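Local atomic coordinates of hydroxylase (Rhodococcus sp., PDB entry 2OR0), a protein that probably acts as the oxygenase of a flavin-dependent hydroxylase, using reduced flavin and molecular oxygen, and has an acyl-CoA dehydrogenase fold. Residues R347-A352 / D376-L381; I263-G268 / Q371-D376. All blocks are in the same frame, centred on the assembly; numbering follows the deposited sequence.

Interaction 1: R347-A352 / D376-L381; sequences RAVRAA and DAHAGL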
ATOM      1  N   ARG A 347      14.829  -5.523   2.717  1.00 21.34           N
ATOM      2  CA  ARG A 347      15.838  -5.089   3.683  1.00 21.43           C
ATOM      3  C   ARG A 347      15.217  -4.928   5.073  1.00 20.54           C
ATOM      4  O   ARG A 347      15.769  -5.391   6.058  1.00 20.61           O
ATOM      5  CB  ARG A 347      16.507  -3.766   3.211  1.00 20.46           C
ATOM      6  CG  ARG A 347      17.779  -3.363   4.011  1.00 24.18           C
ATOM      7  CD  ARG A 347      18.386  -2.042   3.473  1.00 20.45           C
ATOM      8  NE  ARG A 347      18.624  -2.105   2.022  1.00 22.18           N
ATOM      9  CZ  ARG A 347      17.913  -1.458   1.095  1.00 20.51           C
ATOM     10  NH1 ARG A 347      16.913  -0.649   1.432  1.00 21.82           N
ATOM     11  NH2 ARG A 347      18.210  -1.613  -0.173  1.00 20.21           N
ATOM     12  N   ALA A 348      14.067  -4.279   5.121  1.00 19.61           N
ATOM     13  CA  ALA A 348      13.381  -3.946   6.361  1.00 19.37           C
ATOM     14  C   ALA A 348      12.839  -5.211   7.008  1.00 19.90           C
ATOM     15  O   ALA A 348      13.005  -5.426   8.212  1.00 19.82           O
ATOM     16  CB  ALA A 348      12.269  -2.973   6.069  1.00 19.05           C
ATOM     17  N   VAL A 349      12.237  -6.088   6.208  1.00 19.80           N
ATOM     18  CA  VAL A 349      11.748  -7.355   6.768  1.00 19.51           C
ATOM     19  C   VAL A 349      12.872  -8.244   7.314  1.00 20.71           C
ATOM     20  O   VAL A 349      12.743  -8.779   8.425  1.00 19.12           O
ATOM     21  CB  VAL A 349      10.816  -8.126   5.811  1.00 19.23           C
ATOM     22  CG1 VAL A 349      10.379  -9.442   6.466  1.00 17.69           C
ATOM     23  CG2 VAL A 349       9.588  -7.259   5.474  1.00 16.99           C
ATOM     24  N   ARG A 350      13.957  -8.395   6.555  1.00 21.89           N
ATOM     25  CA  ARG A 350      15.085  -9.167   7.048  1.00 24.23           C
ATOM     26  C   ARG A 350      15.641  -8.617   8.379  1.00 23.41           C
ATOM     27  O   ARG A 350      16.055  -9.395   9.249  1.00 23.56           O
ATOM     28  CB  ARG A 350      16.225  -9.238   6.036  1.00 24.42           C
ATOM     29  CG  ARG A 350      15.975 -10.228   4.868  1.00 28.14           C
ATOM     30  CD  ARG A 350      17.280 -10.503   4.092  1.00 28.23           C
ATOM     31  NE  ARG A 350      17.028 -11.321   2.902  1.00 35.31           N
ATOM     32  CZ  ARG A 350      16.951 -10.840   1.663  1.00 37.12           C
ATOM     33  NH1 ARG A 350      17.121  -9.530   1.449  1.00 35.75           N
ATOM     34  NH2 ARG A 350      16.708 -11.667   0.632  1.00 36.26           N
ATOM     35  N   ALA A 351      15.670  -7.296   8.513  1.00 23.34           N
ATOM     36  CA  ALA A 351      16.147  -6.622   9.733  1.00 22.85           C
ATOM     37  C   ALA A 351      15.220  -6.887  10.923  1.00 23.46           C
ATOM     38  O   ALA A 351      15.679  -7.102  12.075  1.00 23.67           O
ATOM     39  CB  ALA A 351      16.256  -5.119   9.474  1.00 22.68           C
ATOM     40  N   ALA A 352      13.917  -6.872  10.657  1.00 22.43           N
ATOM     41  CA  ALA A 352      12.962  -7.236  11.675  1.00 23.31           C
ATOM     42  C   ALA A 352      13.136  -8.701  12.094  1.00 22.91           C
ATOM     43  O   ALA A 352      12.974  -9.013  13.282  1.00 22.64           O
ATOM     44  CB  ALA A 352      11.533  -6.985  11.191  1.00 23.62           C
ATOM     45  N   ASP A 376       2.853  -9.227  10.582  1.00 21.78           N
ATOM     46  CA  ASP A 376       2.339  -8.245   9.601  1.00 23.35           C
ATOM     47  C   ASP A 376       3.376  -7.936   8.503  1.00 22.93           C
ATOM     48  O   ASP A 376       3.045  -7.811   7.310  1.00 23.98           O
ATOM     49  CB  ASP A 376       1.939  -6.935  10.289  1.00 22.61           C
ATOM     50  CG  ASP A 376       0.723  -7.069  11.208  1.00 27.08           C
ATOM     51  OD1 ASP A 376      -0.035  -8.082  11.152  1.00 30.84           O
ATOM     52  OD2 ASP A 376       0.508  -6.126  12.020  1.00 29.49           O
ATOM     53  N   ALA A 377       4.636  -7.793   8.892  1.00 22.85           N
ATOM     54  CA  ALA A 377       5.672  -7.440   7.921  1.00 22.40           C
ATOM     55  C   ALA A 377       5.813  -8.548   6.897  1.00 21.91           C
ATOM     56  O   ALA A 377       5.935  -8.287   5.723  1.00 21.92           O
ATOM     57  CB  ALA A 377       7.039  -7.175   8.612  1.00 22.00           C
ATOM     58  N   HIS A 378       5.847  -9.789   7.366  1.00 21.93           N
ATOM     59  CA  HIS A 378       5.864 -10.973   6.474  1.00 21.20           C
ATOM     60  C   HIS A 378       4.630 -11.117   5.589  1.00 20.69           C
ATOM     61  O   HIS A 378       4.752 -11.443   4.411  1.00 21.58           O
ATOM     62  CB  HIS A 378       6.105 -12.241   7.288  1.00 19.99           C
ATOM     63  CG  HIS A 378       7.521 -12.361   7.713  1.00 21.96           C
ATOM     64  ND1 HIS A 378       8.516 -12.769   6.854  1.00 23.55           N
ATOM     65  CD2 HIS A 378       8.133 -12.019   8.866  1.00 23.11           C
ATOM     66  CE1 HIS A 378       9.679 -12.721   7.480  1.00 24.92           C
ATOM     67  NE2 HIS A 378       9.474 -12.251   8.696  1.00 23.79           N
ATOM     68  N   ALA A 379       3.451 -10.898   6.142  1.00 21.42           N
ATOM     69  CA  ALA A 379       2.253 -10.828   5.277  1.00 22.34           C
ATOM     70  C   ALA A 379       2.411  -9.766   4.194  1.00 22.76           C
ATOM     71  O   ALA A 379       2.153 -10.044   3.021  1.00 23.04           O
ATOM     72  CB  ALA A 379       1.042 -10.536   6.075  1.00 21.76           C
ATOM     73  N   GLY A 380       2.810  -8.546   4.583  1.00 22.72           N
ATOM     74  CA  GLY A 380       3.051  -7.476   3.590  1.00 22.65           C
ATOM     75  C   GLY A 380       4.075  -7.816   2.506  1.00 23.13           C
ATOM     76  O   GLY A 380       3.915  -7.446   1.336  1.00 23.36           O
ATOM     77  N   LEU A 381       5.124  -8.549   2.872  1.00 23.29           N
ATOM     78  CA  LEU A 381       6.180  -8.906   1.910  1.00 24.06           C
ATOM     79  C   LEU A 381       5.697  -9.824   0.797  1.00 25.02           C
ATOM     80  O   LEU A 381       6.340  -9.891  -0.271  1.00 25.11           O
ATOM     81  CB  LEU A 381       7.397  -9.574   2.623  1.00 24.42           C
ATOM     82  CG  LEU A 381       8.696  -9.730   1.812  1.00 23.56           C
ATOM     83  CD1 LEU A 381       9.171  -8.347   1.368  1.00 22.99           C
ATOM     84  CD2 LEU A 381       9.849 -10.464   2.574  1.00 24.31           C
TER
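Val-349 is the residue of 347-352 that makes the contact, and its two methyls do different work. CG1 stands over one face of the His-378 ring as a CH-pi contact, 3.7 Å from the ring centroid and 21° off the normal. It is displaced toward the rim, so its nearest ring atom is His-378 CE1, at 3.5 Å. Roughly at a right angle to the ring contact, Val-349 CG1 meets Leu-381 CD2 at 4.1 Å. The second methyl, CG2, packs against Ala-377 CB at 4.0 Å and also lies close to the carbonyl oxygen of that residue. Val-349 holds CG1 opposite the backbone N (chi1 179°), which splits the methyls between the histidine and the alanine.

The two helices run roughly antiparallel, at 150°, with their local axes 10.0 Å apart. They belong to the C-terminal all-helical bundle of the acyl-CoA dehydrogenase fold. No hydrogen bond crosses between the segments.

The bond to CB of His-378 leaves to the side, and the ring at its end comes nearer to the valine. Its NE2 is hydrogen-bonded to Asp-353 OD1, one residue beyond 347-352, and this probably fixes the turn of the ring, with its face to Val-349 CG1. Shortening this valine to an alanine is likely to leave the histidine face, Leu-381 CD2 and Ala-377 CB without their methyl partners and open a gap between the helices. Val-349 also touches Val-262 of helix 250-277.

Interaction 2: I263-G268 / Q371-D376; sequences IGITEG and QRFWRD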
ATOM      1  N   ILE A 263       7.605  -0.826   5.738  1.00 22.79           N
ATOM      2  CA  ILE A 263       8.672  -0.163   6.463  1.00 22.84           C
ATOM      3  C   ILE A 263       8.246   0.303   7.852  1.00 22.20           C
ATOM      4  O   ILE A 263       8.938   0.032   8.816  1.00 22.65           O
ATOM      5  CB  ILE A 263       9.365   0.955   5.617  1.00 22.93           C
ATOM      6  CG1 ILE A 263      10.059   0.290   4.402  1.00 23.36           C
ATOM      7  CG2 ILE A 263      10.405   1.658   6.476  1.00 21.74           C
ATOM      8  CD1 ILE A 263      10.529   1.260   3.276  1.00 22.69           C
ATOM      9  N   GLY A 264       7.111   0.989   7.948  1.00 22.00           N
ATOM     10  CA  GLY A 264       6.601   1.452   9.230  1.00 21.43           C
ATOM     11  C   GLY A 264       6.219   0.324  10.168  1.00 22.22           C
ATOM     12  O   GLY A 264       6.369   0.436  11.402  1.00 21.88           O
ATOM     13  N   ILE A 265       5.731  -0.784   9.604  1.00 21.08           N
ATOM     14  CA  ILE A 265       5.484  -1.964  10.427  1.00 21.56           C
ATOM     15  C   ILE A 265       6.787  -2.446  11.095  1.00 21.20           C
ATOM     16  O   ILE A 265       6.795  -2.776  12.254  1.00 21.54           O
ATOM     17  CB  ILE A 265       4.798  -3.129   9.618  1.00 21.27           C
ATOM     18  CG1 ILE A 265       3.348  -2.763   9.326  1.00 21.95           C
ATOM     19  CG2 ILE A 265       4.871  -4.446  10.396  1.00 20.94           C
ATOM     20  CD1 ILE A 265       2.725  -3.506   8.081  1.00 22.12           C
ATOM     21  N   THR A 266       7.878  -2.490  10.352  1.00 21.83           N
ATOM     22  CA  THR A 266       9.131  -2.971  10.927  1.00 22.11           C
ATOM     23  C   THR A 266       9.675  -1.981  11.940  1.00 22.47           C
ATOM     24  O   THR A 266      10.298  -2.385  12.899  1.00 22.53           O
ATOM     25  CB  THR A 266      10.192  -3.312   9.857  1.00 21.66           C
ATOM     26  OG1 THR A 266      10.615  -2.127   9.162  1.00 20.49           O
ATOM     27  CG2 THR A 266       9.630  -4.343   8.856  1.00 21.30           C
ATOM     28  N   GLU A 267       9.373  -0.697  11.747  1.00 22.89           N
ATOM     29  CA  GLU A 267       9.713   0.341  12.713  1.00 23.60           C
ATOM     30  C   GLU A 267       8.906   0.187  14.018  1.00 24.33           C
ATOM     31  O   GLU A 267       9.454   0.334  15.109  1.00 24.58           O
ATOM     32  CB  GLU A 267       9.518   1.731  12.083  1.00 23.67           C
ATOM     33  CG  GLU A 267      10.630   2.127  11.139  1.00 24.46           C
ATOM     34  CD  GLU A 267      10.373   3.419  10.347  1.00 25.48           C
ATOM     35  OE1 GLU A 267       9.236   3.940  10.343  1.00 28.34           O
ATOM     36  OE2 GLU A 267      11.330   3.888   9.692  1.00 29.48           O
ATOM     37  N   GLY A 268       7.617  -0.131  13.902  1.00 24.02           N
ATOM     38  CA  GLY A 268       6.815  -0.593  15.031  1.00 24.34           C
ATOM     39  C   GLY A 268       7.403  -1.794  15.781  1.00 25.30           C
ATOM     40  O   GLY A 268       7.432  -1.784  17.003  1.00 25.58           O
ATOM     41  N   GLN A 371       5.340  -9.448  18.134  1.00 24.87           N
ATOM     42  CA  GLN A 371       5.055 -10.576  17.236  1.00 23.50           C
ATOM     43  C   GLN A 371       4.020 -10.241  16.169  1.00 23.70           C
ATOM     44  O   GLN A 371       4.064 -10.824  15.082  1.00 23.86           O
ATOM     45  CB  GLN A 371       4.669 -11.871  18.008  1.00 23.03           C
ATOM     46  CG  GLN A 371       3.544 -11.773  19.056  1.00 21.25           C
ATOM     47  CD  GLN A 371       2.193 -11.583  18.438  1.00 23.08           C
ATOM     48  OE1 GLN A 371       1.909 -12.144  17.369  1.00 23.71           O
ATOM     49  NE2 GLN A 371       1.331 -10.795  19.102  1.00 20.26           N
ATOM     50  N   ARG A 372       3.103  -9.314  16.476  1.00 23.49           N
ATOM     51  CA  ARG A 372       2.021  -8.948  15.550  1.00 24.49           C
ATOM     52  C   ARG A 372       2.610  -8.097  14.432  1.00 23.91           C
ATOM     53  O   ARG A 372       2.271  -8.269  13.277  1.00 23.88           O
ATOM     54  CB  ARG A 372       0.867  -8.199  16.285  1.00 23.45           C
ATOM     55  CG  ARG A 372      -0.390  -7.791  15.402  1.00 24.62           C
ATOM     56  CD  ARG A 372      -1.321  -6.739  16.128  1.00 27.22           C
ATOM     57  NE  ARG A 372      -1.460  -7.246  17.461  1.00 35.47           N
ATOM     58  CZ  ARG A 372      -1.219  -6.635  18.606  1.00 35.38           C
ATOM     59  NH1 ARG A 372      -0.930  -5.348  18.686  1.00 36.46           N
ATOM     60  NH2 ARG A 372      -1.335  -7.375  19.701  1.00 35.96           N
ATOM     61  N   PHE A 373       3.518  -7.185  14.788  1.00 23.98           N
ATOM     62  CA  PHE A 373       4.238  -6.383  13.791  1.00 22.83           C
ATOM     63  C   PHE A 373       5.117  -7.279  12.967  1.00 21.60           C
ATOM     64  O   PHE A 373       5.173  -7.137  11.763  1.00 21.42           O
ATOM     65  CB  PHE A 373       5.047  -5.244  14.434  1.00 22.58           C
ATOM     66  CG  PHE A 373       4.182  -4.131  14.996  1.00 23.02           C
ATOM     67  CD1 PHE A 373       3.766  -3.075  14.189  1.00 22.01           C
ATOM     68  CD2 PHE A 373       3.779  -4.154  16.328  1.00 23.92           C
ATOM     69  CE1 PHE A 373       2.977  -2.065  14.714  1.00 23.99           C
ATOM     70  CE2 PHE A 373       2.966  -3.145  16.875  1.00 22.86           C
ATOM     71  CZ  PHE A 373       2.575  -2.093  16.061  1.00 23.67           C
ATOM     72  N   TRP A 374       5.765  -8.247  13.607  1.00 21.49           N
ATOM     73  CA  TRP A 374       6.646  -9.151  12.887  1.00 21.13           C
ATOM     74  C   TRP A 374       5.875 -10.001  11.820  1.00 21.84           C
ATOM     75  O   TRP A 374       6.323 -10.119  10.669  1.00 21.69           O
ATOM     76  CB  TRP A 374       7.436 -10.019  13.891  1.00 22.33           C
ATOM     77  CG  TRP A 374       8.236 -11.103  13.221  1.00 21.47           C
ATOM     78  CD1 TRP A 374       9.465 -10.985  12.627  1.00 22.62           C
ATOM     79  CD2 TRP A 374       7.860 -12.465  13.106  1.00 23.00           C
ATOM     80  NE1 TRP A 374       9.874 -12.209  12.132  1.00 23.00           N
ATOM     81  CE2 TRP A 374       8.898 -13.134  12.402  1.00 22.39           C
ATOM     82  CE3 TRP A 374       6.733 -13.203  13.524  1.00 23.83           C
ATOM     83  CZ2 TRP A 374       8.844 -14.498  12.103  1.00 21.81           C
ATOM     84  CZ3 TRP A 374       6.681 -14.567  13.208  1.00 23.47           C
ATOM     85  CH2 TRP A 374       7.735 -15.189  12.508  1.00 22.55           C
ATOM     86  N   ARG A 375       4.727 -10.572  12.204  1.00 21.48           N
ATOM     87  CA  ARG A 375       3.888 -11.348  11.260  1.00 21.53           C
ATOM     88  C   ARG A 375       3.304 -10.421  10.183  1.00 21.70           C
ATOM     89  O   ARG A 375       3.253 -10.791   9.014  1.00 21.70           O
ATOM     90  CB  ARG A 375       2.747 -12.073  11.995  1.00 20.60           C
ATOM     91  CG  ARG A 375       3.216 -13.222  12.950  1.00 21.17           C
ATOM     92  CD  ARG A 375       2.008 -13.918  13.638  1.00 21.40           C
ATOM     93  NE  ARG A 375       1.393 -13.083  14.675  1.00 23.74           N
ATOM     94  CZ  ARG A 375       0.236 -12.439  14.541  1.00 25.11           C
ATOM     95  NH1 ARG A 375      -0.430 -12.492  13.393  1.00 25.18           N
ATOM     96  NH2 ARG A 375      -0.252 -11.721  15.552  1.00 25.03           N
ATOM     97  N   ASP A 376       2.853  -9.227  10.582  1.00 21.78           N
ATOM     98  CA  ASP A 376       2.339  -8.245   9.601  1.00 23.35           C
ATOM     99  C   ASP A 376       3.376  -7.936   8.503  1.00 22.93           C
ATOM    100  O   ASP A 376       3.045  -7.811   7.310  1.00 23.98           O
ATOM    101  CB  ASP A 376       1.939  -6.935  10.289  1.00 22.61           C
ATOM    102  CG  ASP A 376       0.723  -7.069  11.208  1.00 27.08           C
ATOM    103  OD1 ASP A 376      -0.035  -8.082  11.152  1.00 30.84           O
ATOM    104  OD2 ASP A 376       0.508  -6.126  12.020  1.00 29.49           O
TER
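Ile-265 and Gly-268 of segment 263-268, on helix 250-277, meet Phe-373 and Asp-376, one turn apart on the other helix. The CG2 methyl of Ile-265 sits against the backbone, with Phe-373 O only 3.0 Å away. The same methyl lies 4.1 Å from Phe-373 CB and 3.8 Å from Asp-376 CB. In Ile-265, CG1 stands anti to the carbonyl carbon (chi1 -72°), which leaves CG2 anti to the backbone N and carries it across to both residues.

The Phe-373 ring lies against the glycine. Gly-268 CA is over one ring face, a CH-pi contact at 4.3 Å from the centroid and 22° off the normal. A side chain on Gly-268 would run into the ring, since a beta carbon there would fall 2.7 Å from Phe-373 CE1. The local axes come within 8.4 Å, and the segments run roughly antiparallel at 155°.

In the next shell, Asp-376 OD1 is hydrogen-bonded to Leu-204 N, which ties down the carboxylate beyond its CB. Arg-375 grips Gln-371 OE1 side-on through NE and NH2, with the oxygen in the guanidinium plane. Arg-375 NE lies 2.9 Å from Gln-371 OE1, nearly in line with its C=O bond. The guanidinium also forms a salt bridge with Glu-44 and a hydrogen bond to Ile-202 O.

Outside the pair, Thr-266 packs on Ala-348 and Ala-352 of helix 331-356, and on Ile-305 of helix 292-324. Helix 370-381 has helix 33-46 against its Arg-372, and helix 250-277 against its Phe-373 and Asp-376.

In the fold
From the N terminus, the chain passes through the N-terminal helices and the strand-rich middle region before it reaches helix 250-277. Segment 263-268 opens interaction 2 there. Helix 292-324 follows, and then helix 331-356, where segment 347-352 opens interaction 1. Helix 370-381 completes both: 371-376 closes a loop of 102 residues for interaction 2, and 376-381 closes one of 23 for interaction 1. The segments alternate, so the two contacts cross. Asp-376 belongs to both. Their centres lie about 7 Å apart, and Thr-266 CG2 packs against Ala-377 CB between them. Together they tie helices 250-277 and 331-356 to helix 370-381 in the C-terminal bundle.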